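Local structure of pectate lyase 1 (Juniperus ashei, 1PXZ) at residues 123-132 with 144-153; 168-179 with 192-203. The protein shows low pectate lyase activity, cleaving pectate by elimination with calcium as cofactor, and is a major allergen of cedar pollen. All coordinates share one frame; numbering follows the deposited sequence.

Contact 1 (123-132 with 144-153); sequences IHGCNTSVLG and PVHAQDGDAI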
loop_
_atom_site.group_PDB
_atom_site.type_symbol
_atom_site.label_atom_id
_atom_site.label_comp_id
_atom_site.label_asym_id
_atom_site.label_seq_id
_atom_site.Cartn_x
_atom_site.Cartn_y
_atom_site.Cartn_z
ATOM N N ILE A 123 9.357 -2.031 6.596
ATOM C CA ILE A 123 10.160 -1.114 5.772
ATOM C C ILE A 123 10.222 0.215 6.503
ATOM O O ILE A 123 9.171 0.766 6.814
ATOM C CB ILE A 123 9.618 -0.927 4.351
ATOM C CG1 ILE A 123 9.282 -2.250 3.672
ATOM C CG2 ILE A 123 10.585 -0.104 3.515
ATOM C CD1 ILE A 123 8.641 -2.157 2.305
ATOM N N HIS A 124 11.428 0.690 6.793
ATOM C CA HIS A 124 11.554 1.980 7.465
ATOM C C HIS A 124 12.932 2.577 7.205
ATOM O O HIS A 124 13.832 1.819 6.838
ATOM C CB HIS A 124 11.324 1.806 8.965
ATOM C CG HIS A 124 12.210 0.751 9.540
ATOM N ND1 HIS A 124 13.552 0.999 9.759
ATOM C CD2 HIS A 124 11.981 -0.520 9.936
ATOM C CE1 HIS A 124 14.113 -0.079 10.271
ATOM N NE2 HIS A 124 13.184 -1.009 10.383
ATOM N N GLY A 125 13.039 3.880 7.383
ATOM C CA GLY A 125 14.272 4.599 7.133
ATOM C C GLY A 125 14.643 4.656 5.661
ATOM O O GLY A 125 15.828 4.804 5.355
ATOM N N CYS A 126 13.690 4.553 4.728
ATOM C CA CYS A 126 14.071 4.639 3.327
ATOM C C CYS A 126 14.592 6.029 2.999
ATOM O O CYS A 126 14.117 7.041 3.513
ATOM C CB CYS A 126 12.892 4.310 2.394
ATOM S SG CYS A 126 12.182 2.682 2.763
ATOM N N ASN A 127 15.577 6.099 2.126
ATOM C CA ASN A 127 16.228 7.380 1.873
ATOM C C ASN A 127 16.381 7.688 0.400
ATOM O O ASN A 127 16.314 6.760 -0.397
ATOM C CB ASN A 127 17.636 7.341 2.489
ATOM C CG ASN A 127 18.215 8.735 2.612
ATOM O OD1 ASN A 127 19.286 9.018 2.079
ATOM N ND2 ASN A 127 17.487 9.581 3.327
ATOM N N THR A 128 16.588 8.955 0.084
ATOM C CA THR A 128 16.827 9.396 -1.283
ATOM C C THR A 128 17.944 8.586 -1.932
ATOM O O THR A 128 18.990 8.310 -1.349
ATOM C CB THR A 128 17.201 10.888 -1.336
ATOM O OG1 THR A 128 16.063 11.640 -0.884
ATOM C CG2 THR A 128 17.494 11.315 -2.771
ATOM N N SER A 129 17.715 8.170 -3.184
ATOM C CA SER A 129 18.809 7.386 -3.777
ATOM C C SER A 129 19.700 8.294 -4.608
ATOM O O SER A 129 19.373 9.446 -4.899
ATOM C CB SER A 129 18.232 6.261 -4.634
ATOM O OG SER A 129 17.583 6.833 -5.778
ATOM N N VAL A 130 20.836 7.743 -5.012
ATOM C CA VAL A 130 21.762 8.424 -5.903
ATOM C C VAL A 130 21.623 7.946 -7.339
ATOM O O VAL A 130 21.427 6.751 -7.573
ATOM C CB VAL A 130 23.205 8.166 -5.430
ATOM C CG1 VAL A 130 24.194 8.747 -6.420
ATOM C CG2 VAL A 130 23.354 8.753 -4.034
ATOM N N LEU A 131 21.695 8.878 -8.273
ATOM C CA LEU A 131 21.669 8.537 -9.700
ATOM C C LEU A 131 22.707 7.457 -9.954
ATOM O O LEU A 131 23.794 7.449 -9.355
ATOM C CB LEU A 131 21.932 9.803 -10.486
ATOM C CG LEU A 131 22.294 9.716 -11.961
ATOM C CD1 LEU A 131 21.059 9.445 -12.808
ATOM C CD2 LEU A 131 22.981 11.004 -12.393
ATOM N N GLY A 132 22.388 6.484 -10.809
ATOM C CA GLY A 132 23.338 5.389 -10.999
ATOM C C GLY A 132 22.739 4.259 -11.822
ATOM O O GLY A 132 21.534 4.270 -12.088
ATOM N N PRO A 144 20.385 3.360 -16.499
ATOM C CA PRO A 144 20.584 4.432 -15.520
ATOM C C PRO A 144 19.242 4.707 -14.849
ATOM O O PRO A 144 18.221 4.695 -15.523
ATOM C CB PRO A 144 21.055 5.606 -16.373
ATOM C CG PRO A 144 20.567 5.319 -17.753
ATOM C CD PRO A 144 20.403 3.832 -17.892
ATOM N N VAL A 145 19.226 4.911 -13.542
ATOM C CA VAL A 145 17.974 5.246 -12.835
ATOM C C VAL A 145 18.122 6.614 -12.209
ATOM O O VAL A 145 19.100 6.859 -11.498
ATOM C CB VAL A 145 17.678 4.177 -11.774
ATOM C CG1 VAL A 145 16.595 4.630 -10.807
ATOM C CG2 VAL A 145 17.271 2.874 -12.456
ATOM N N HIS A 146 17.236 7.576 -12.421
ATOM C CA HIS A 146 17.507 8.882 -11.806
ATOM C C HIS A 146 17.444 8.792 -10.287
ATOM O O HIS A 146 16.999 7.784 -9.733
ATOM C CB HIS A 146 16.519 9.921 -12.328
ATOM C CG HIS A 146 15.088 9.744 -11.924
ATOM N ND1 HIS A 146 14.178 8.998 -12.638
ATOM C CD2 HIS A 146 14.381 10.235 -10.877
ATOM C CE1 HIS A 146 12.991 9.020 -12.059
ATOM N NE2 HIS A 146 13.090 9.770 -10.974
ATOM N N ALA A 147 17.871 9.846 -9.596
ATOM C CA ALA A 147 17.700 9.929 -8.151
ATOM C C ALA A 147 16.241 9.791 -7.741
ATOM O O ALA A 147 15.387 10.500 -8.282
ATOM C CB ALA A 147 18.252 11.264 -7.656
ATOM N N GLN A 148 15.902 8.922 -6.788
ATOM C CA GLN A 148 14.482 8.759 -6.464
ATOM C C GLN A 148 14.148 9.172 -5.031
ATOM O O GLN A 148 14.966 9.069 -4.134
ATOM C CB GLN A 148 14.027 7.305 -6.600
ATOM C CG GLN A 148 14.412 6.592 -7.878
ATOM C CD GLN A 148 13.653 7.157 -9.064
ATOM O OE1 GLN A 148 14.275 7.569 -10.041
ATOM N NE2 GLN A 148 12.332 7.152 -8.937
ATOM N N ASP A 149 12.901 9.597 -4.805
ATOM C CA ASP A 149 12.442 9.893 -3.451
ATOM C C ASP A 149 12.603 8.678 -2.538
ATOM O O ASP A 149 12.542 7.541 -2.991
ATOM C CB ASP A 149 10.973 10.316 -3.462
ATOM C CG ASP A 149 10.758 11.776 -3.808
ATOM O OD1 ASP A 149 11.718 12.451 -4.236
ATOM O OD2 ASP A 149 9.609 12.249 -3.643
ATOM N N GLY A 150 12.783 8.924 -1.255
ATOM C CA GLY A 150 12.846 7.920 -0.217
ATOM C C GLY A 150 11.478 7.403 0.198
ATOM O O GLY A 150 11.071 7.542 1.353
ATOM N N ASP A 151 10.775 6.806 -0.756
ATOM C CA ASP A 151 9.484 6.186 -0.514
ATOM C C ASP A 151 9.672 4.723 -0.156
ATOM O O ASP A 151 10.561 4.071 -0.714
ATOM C CB ASP A 151 8.573 6.258 -1.743
ATOM C CG ASP A 151 8.256 7.670 -2.195
ATOM O OD1 ASP A 151 8.180 8.569 -1.340
ATOM O OD2 ASP A 151 8.096 7.890 -3.413
ATOM N N ALA A 152 8.843 4.189 0.727
ATOM C CA ALA A 152 9.002 2.769 1.043
ATOM C C ALA A 152 8.611 1.878 -0.132
ATOM O O ALA A 152 9.266 0.899 -0.454
ATOM C CB ALA A 152 8.169 2.395 2.262
ATOM N N ILE A 153 7.492 2.210 -0.767
ATOM C CA ILE A 153 7.002 1.403 -1.882
ATOM C C ILE A 153 6.554 2.329 -2.990
ATOM O O ILE A 153 5.718 3.208 -2.713
ATOM C CB ILE A 153 5.828 0.521 -1.415
ATOM C CG1 ILE A 153 6.198 -0.518 -0.355
ATOM C CG2 ILE A 153 5.170 -0.140 -2.622
ATOM C CD1 ILE A 153 5.029 -1.266 0.248
HETATM O O HOH W 1 14.854 5.915 -2.736
HETATM O O HOH W 2 18.493 6.023 -8.066
#
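With chi1 at 68°, Ser129 tucks its OG between its own backbone N and carbonyl carbon, where it accepts from Gln148: N of Gln148 lies 2.9 Å from OG of Ser129. The return bond, from Ser129 N to Gln148 O at 3.0 Å, reaches its acceptor in the carbonyl plane with an N-H...O angle of 162°. A hydroxyl here stands in for a backbone carbonyl. It also donates to a water 2.6 Å from Ser129 OG, which in turn donates to Val130 O and His146 O. At the outer end Gly132 starts one strand of a hairpin and Val145 ends the other, Val145 N donating to Gly132 O over 2.8 Å as one half of an antiparallel hydrogen-bonded pair. Leu131 brings CD1 across to the backbone of Val145 and His146.

At the inner end polar bonding gives way to apolar packing. Ile123, its CG2 anti to the backbone N, sets that methyl 3.7 Å from Ala152 CB, and SG of Cys126, bonded in the disulfide to Cys107, rests 3.6 Å from Ala152 CA. Gly150, centre of an inverse gamma turn, brings its CA 3.6 Å from Asn127 C. Polar grip outside and apolar packing inside therefore join the two arms of the loop; Asp149, probably a calcium ligand as in related lyases, lies on the returning arm between the Gln148 and Gly150 contacts.

Contact 2 (168-179 with 192-203); sequences LSDCSDGLIDVT and FFNHHKVMLLGH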
loop_
_atom_site.group_PDB
_atom_site.type_symbol
_atom_site.label_atom_id
_atom_site.label_comp_id
_atom_site.label_asym_id
_atom_site.label_seq_id
_atom_site.Cartn_x
_atom_site.Cartn_y
_atom_site.Cartn_z
ATOM N N LEU A 168 5.144 -0.152 8.093
ATOM C CA LEU A 168 5.759 0.891 7.288
ATOM C C LEU A 168 5.891 2.181 8.089
ATOM O O LEU A 168 4.849 2.663 8.536
ATOM C CB LEU A 168 4.903 1.153 6.037
ATOM C CG LEU A 168 4.578 -0.124 5.239
ATOM C CD1 LEU A 168 3.545 0.174 4.161
ATOM C CD2 LEU A 168 5.834 -0.730 4.619
ATOM N N SER A 169 7.103 2.706 8.265
ATOM C CA SER A 169 7.250 3.857 9.153
ATOM C C SER A 169 8.483 4.672 8.786
ATOM O O SER A 169 9.360 4.148 8.104
ATOM C CB SER A 169 7.365 3.396 10.613
ATOM O OG SER A 169 8.527 2.586 10.815
ATOM N N ASP A 170 8.535 5.920 9.215
ATOM C CA ASP A 170 9.739 6.720 9.255
ATOM C C ASP A 170 10.567 6.691 7.990
ATOM O O ASP A 170 11.755 6.342 8.049
ATOM C CB ASP A 170 10.593 6.174 10.423
ATOM C CG ASP A 170 11.779 7.067 10.749
ATOM O OD1 ASP A 170 11.728 8.274 10.428
ATOM O OD2 ASP A 170 12.755 6.524 11.307
ATOM N N CYS A 171 9.977 7.055 6.855
ATOM C CA CYS A 171 10.767 7.203 5.637
ATOM C C CYS A 171 10.972 8.666 5.299
ATOM O O CYS A 171 10.314 9.530 5.886
ATOM C CB CYS A 171 10.076 6.464 4.472
ATOM S SG CYS A 171 10.267 4.679 4.796
ATOM N N SER A 172 11.875 8.967 4.357
ATOM C CA SER A 172 12.133 10.396 4.138
ATOM C C SER A 172 10.992 11.049 3.377
ATOM O O SER A 172 10.703 12.222 3.637
ATOM C CB SER A 172 13.471 10.609 3.423
ATOM O OG SER A 172 13.450 9.991 2.148
ATOM N N ASP A 173 10.331 10.339 2.469
ATOM C CA ASP A 173 9.262 10.998 1.700
ATOM C C ASP A 173 7.938 10.303 1.935
ATOM O O ASP A 173 7.303 10.606 2.949
ATOM C CB ASP A 173 9.630 11.025 0.216
ATOM C CG ASP A 173 10.873 11.897 0.044
ATOM O OD1 ASP A 173 10.706 13.136 0.071
ATOM O OD2 ASP A 173 11.987 11.356 -0.108
ATOM N N GLY A 174 7.500 9.389 1.070
ATOM C CA GLY A 174 6.235 8.716 1.340
ATOM C C GLY A 174 6.378 7.275 1.785
ATOM O O GLY A 174 7.445 6.663 1.736
ATOM N N LEU A 175 5.268 6.676 2.237
ATOM C CA LEU A 175 5.296 5.252 2.525
ATOM C C LEU A 175 4.806 4.491 1.302
ATOM O O LEU A 175 5.423 3.506 0.909
ATOM C CB LEU A 175 4.485 4.921 3.776
ATOM C CG LEU A 175 5.085 5.533 5.058
ATOM C CD1 LEU A 175 4.210 5.191 6.255
ATOM C CD2 LEU A 175 6.513 5.045 5.258
ATOM N N ILE A 176 3.708 4.906 0.674
ATOM C CA ILE A 176 3.282 4.223 -0.551
ATOM C C ILE A 176 2.991 5.270 -1.612
ATOM O O ILE A 176 2.216 6.201 -1.343
ATOM C CB ILE A 176 2.041 3.369 -0.293
ATOM C CG1 ILE A 176 2.309 2.198 0.656
ATOM C CG2 ILE A 176 1.427 2.875 -1.603
ATOM C CD1 ILE A 176 1.052 1.418 0.988
ATOM N N ASP A 177 3.600 5.169 -2.780
ATOM C CA ASP A 177 3.349 6.142 -3.856
ATOM C C ASP A 177 2.786 5.383 -5.044
ATOM O O ASP A 177 3.416 4.436 -5.526
ATOM C CB ASP A 177 4.649 6.861 -4.152
ATOM C CG ASP A 177 4.624 8.270 -4.671
ATOM O OD1 ASP A 177 4.600 9.233 -3.872
ATOM O OD2 ASP A 177 4.647 8.463 -5.910
ATOM N N VAL A 178 1.598 5.749 -5.520
ATOM C CA VAL A 178 0.981 5.038 -6.647
ATOM C C VAL A 178 0.727 6.052 -7.744
ATOM O O VAL A 178 0.027 7.039 -7.507
ATOM C CB VAL A 178 -0.310 4.352 -6.200
ATOM C CG1 VAL A 178 -1.000 3.622 -7.352
ATOM C CG2 VAL A 178 -0.029 3.367 -5.073
ATOM N N THR A 179 1.311 5.895 -8.917
ATOM C CA THR A 179 1.250 6.879 -9.969
ATOM C C THR A 179 1.206 6.271 -11.369
ATOM O O THR A 179 1.405 5.076 -11.566
ATOM C CB THR A 179 2.504 7.790 -9.987
ATOM O OG1 THR A 179 3.641 6.956 -10.266
ATOM C CG2 THR A 179 2.781 8.455 -8.656
ATOM N N PHE A 192 0.781 1.679 9.385
ATOM C CA PHE A 192 1.526 2.874 8.997
ATOM C C PHE A 192 1.760 3.721 10.238
ATOM O O PHE A 192 0.769 4.015 10.931
ATOM C CB PHE A 192 0.760 3.714 7.977
ATOM C CG PHE A 192 0.362 3.020 6.698
ATOM C CD1 PHE A 192 -0.839 2.316 6.663
ATOM C CD2 PHE A 192 1.165 3.069 5.577
ATOM C CE1 PHE A 192 -1.231 1.665 5.507
ATOM C CE2 PHE A 192 0.776 2.433 4.405
ATOM C CZ PHE A 192 -0.418 1.730 4.384
ATOM N N PHE A 193 2.994 4.124 10.539
ATOM C CA PHE A 193 3.178 4.861 11.801
ATOM C C PHE A 193 4.462 5.697 11.779
ATOM O O PHE A 193 5.344 5.467 10.951
ATOM C CB PHE A 193 3.144 3.914 13.002
ATOM C CG PHE A 193 4.281 2.888 13.037
ATOM C CD1 PHE A 193 4.187 1.704 12.324
ATOM C CD2 PHE A 193 5.419 3.112 13.796
ATOM C CE1 PHE A 193 5.201 0.775 12.388
ATOM C CE2 PHE A 193 6.464 2.188 13.846
ATOM C CZ PHE A 193 6.351 1.013 13.121
ATOM N N ASN A 194 4.509 6.658 12.709
ATOM C CA ASN A 194 5.685 7.518 12.872
ATOM C C ASN A 194 6.171 8.070 11.556
ATOM O O ASN A 194 7.335 7.893 11.174
ATOM C CB ASN A 194 6.814 6.733 13.563
ATOM C CG ASN A 194 6.458 6.349 14.991
ATOM O OD1 ASN A 194 5.419 6.716 15.562
ATOM N ND2 ASN A 194 7.369 5.575 15.593
ATOM N N HIS A 195 5.294 8.746 10.819
ATOM C CA HIS A 195 5.621 9.168 9.465
ATOM C C HIS A 195 4.683 10.293 9.037
ATOM O O HIS A 195 3.493 10.136 9.323
ATOM C CB HIS A 195 5.489 7.979 8.479
ATOM C CG HIS A 195 5.976 8.372 7.127
ATOM N ND1 HIS A 195 5.161 8.875 6.122
ATOM C CD2 HIS A 195 7.241 8.369 6.628
ATOM C CE1 HIS A 195 5.911 9.156 5.061
ATOM N NE2 HIS A 195 7.168 8.853 5.351
ATOM N N HIS A 196 5.170 11.348 8.395
ATOM C CA HIS A 196 4.279 12.434 7.977
ATOM C C HIS A 196 3.441 12.109 6.752
ATOM O O HIS A 196 2.224 11.988 6.863
ATOM C CB HIS A 196 5.089 13.708 7.662
ATOM C CG HIS A 196 5.913 14.114 8.844
ATOM N ND1 HIS A 196 5.402 14.902 9.851
ATOM C CD2 HIS A 196 7.189 13.834 9.186
ATOM C CE1 HIS A 196 6.346 15.093 10.762
ATOM N NE2 HIS A 196 7.441 14.458 10.386
ATOM N N LYS A 197 4.056 11.993 5.576
ATOM C CA LYS A 197 3.295 11.906 4.326
ATOM C C LYS A 197 3.044 10.465 3.919
ATOM O O LYS A 197 3.873 9.830 3.268
ATOM C CB LYS A 197 4.032 12.626 3.195
ATOM C CG LYS A 197 4.150 14.130 3.404
ATOM C CD LYS A 197 5.039 14.763 2.346
ATOM C CE LYS A 197 5.141 16.270 2.544
ATOM N NZ LYS A 197 3.905 16.850 3.143
ATOM N N VAL A 198 1.892 9.906 4.285
ATOM C CA VAL A 198 1.761 8.459 4.183
ATOM C C VAL A 198 1.512 7.869 2.809
ATOM O O VAL A 198 2.261 6.996 2.335
ATOM C CB VAL A 198 0.624 8.035 5.142
ATOM C CG1 VAL A 198 0.364 6.548 5.072
ATOM C CG2 VAL A 198 1.033 8.447 6.562
ATOM N N MET A 199 0.435 8.256 2.122
ATOM C CA MET A 199 0.058 7.524 0.913
ATOM C C MET A 199 -0.479 8.478 -0.155
ATOM O O MET A 199 -1.425 9.201 0.122
ATOM C CB MET A 199 -0.984 6.483 1.311
ATOM C CG MET A 199 -1.570 5.679 0.177
ATOM S SD MET A 199 -2.911 4.622 0.742
ATOM C CE MET A 199 -2.296 4.009 2.292
ATOM N N LEU A 200 0.146 8.460 -1.318
ATOM C CA LEU A 200 -0.158 9.284 -2.475
ATOM C C LEU A 200 -0.751 8.378 -3.550
ATOM O O LEU A 200 -0.057 7.475 -4.031
ATOM C CB LEU A 200 1.094 9.972 -2.990
ATOM C CG LEU A 200 0.946 11.344 -3.632
ATOM C CD1 LEU A 200 0.075 12.255 -2.774
ATOM C CD2 LEU A 200 2.313 11.973 -3.864
ATOM N N LEU A 201 -2.014 8.574 -3.898
ATOM C CA LEU A 201 -2.606 7.801 -4.995
ATOM C C LEU A 201 -2.898 8.782 -6.141
ATOM O O LEU A 201 -3.921 9.473 -6.141
ATOM C CB LEU A 201 -3.857 7.075 -4.539
ATOM C CG LEU A 201 -3.814 6.250 -3.257
ATOM C CD1 LEU A 201 -5.182 5.698 -2.874
ATOM C CD2 LEU A 201 -2.826 5.093 -3.395
ATOM N N GLY A 202 -2.008 8.883 -7.122
ATOM C CA GLY A 202 -2.070 9.866 -8.201
ATOM C C GLY A 202 -1.148 11.037 -7.872
ATOM O O GLY A 202 -1.352 11.709 -6.857
ATOM N N HIS A 203 -0.145 11.301 -8.689
ATOM C CA HIS A 203 0.950 12.204 -8.421
ATOM C C HIS A 203 0.791 13.630 -8.907
ATOM O O HIS A 203 1.236 14.558 -8.215
ATOM C CB HIS A 203 2.242 11.676 -9.088
ATOM C CG HIS A 203 3.444 11.923 -8.222
ATOM N ND1 HIS A 203 3.990 10.951 -7.415
ATOM C CD2 HIS A 203 4.195 13.034 -8.034
ATOM C CE1 HIS A 203 5.029 11.449 -6.766
ATOM N NE2 HIS A 203 5.178 12.716 -7.124
HETATM O O HOH W 3 9.708 9.212 12.367
HETATM O O HOH W 4 6.963 12.322 5.035
#
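Leu175 and His195 meet at the corner between two beta-helix faces: CG of Leu175 stands 3.6 Å from the imidazole centroid and 12° off its normal, a CH-pi contact over the ring face. Ser169 CB likewise sits over the centre of the Phe193 ring, 3.5 Å from the centroid. Inward, the edge of the Phe192 ring receives Leu175 CD1 and Ile176 CD1, the latter 3.6 Å from Phe192 CE2. Strands 176-179 and 198-201 run parallel, 2° apart with axes 4.9 Å from each other, and their bonds are nearly straight, as in Val178 N to Leu200 O at 2.8 Å. At the corner Val198 O accepts from two successive N-H groups, straight from Ile176 and more bent from Leu175.

The outer side is looser. Asp170 N bonds only weakly to Asn194 O, and one water joins that carbonyl to Asp170 OD1, again weakly on the aspartate side. Asp177 (chi1 -151°) swings OD2 to the edge of the exposed His203 ring, 3.0 Å from ND1 in a weak, bent bond. The chemistry implies an apolar interior, with Asp177 beside Leu200 on the other face and Asp173, its OD2 accepting from Gly150 N, in the preceding loop, both probably calcium ligands as in related pectate lyases.

In the fold
Followed from the N terminus, the chain leaves strand 122-124, runs out through the antiparallel hairpin 132-137/141-145 and returns, so contact 1 closes a lateral loop with 11 intervening residues. Only after that does contact 2 open, and it joins successive turns of the parallel beta-helix across a 12-residue gap; the two are in series, neither crossing nor nesting. Their centres lie 13 Å apart, yet they touch: Asp151 OD1 is 2.6 Å from Gly174 N, and Asp173 OD2 is 2.8 Å from Gly150 N, both probable hydrogen bonds. Strands 122-124 and 167-169 are also neighbours. The excursion is thereby tied to the stacked core beside Asp149, Asp173 and Asp177, the probable calcium site.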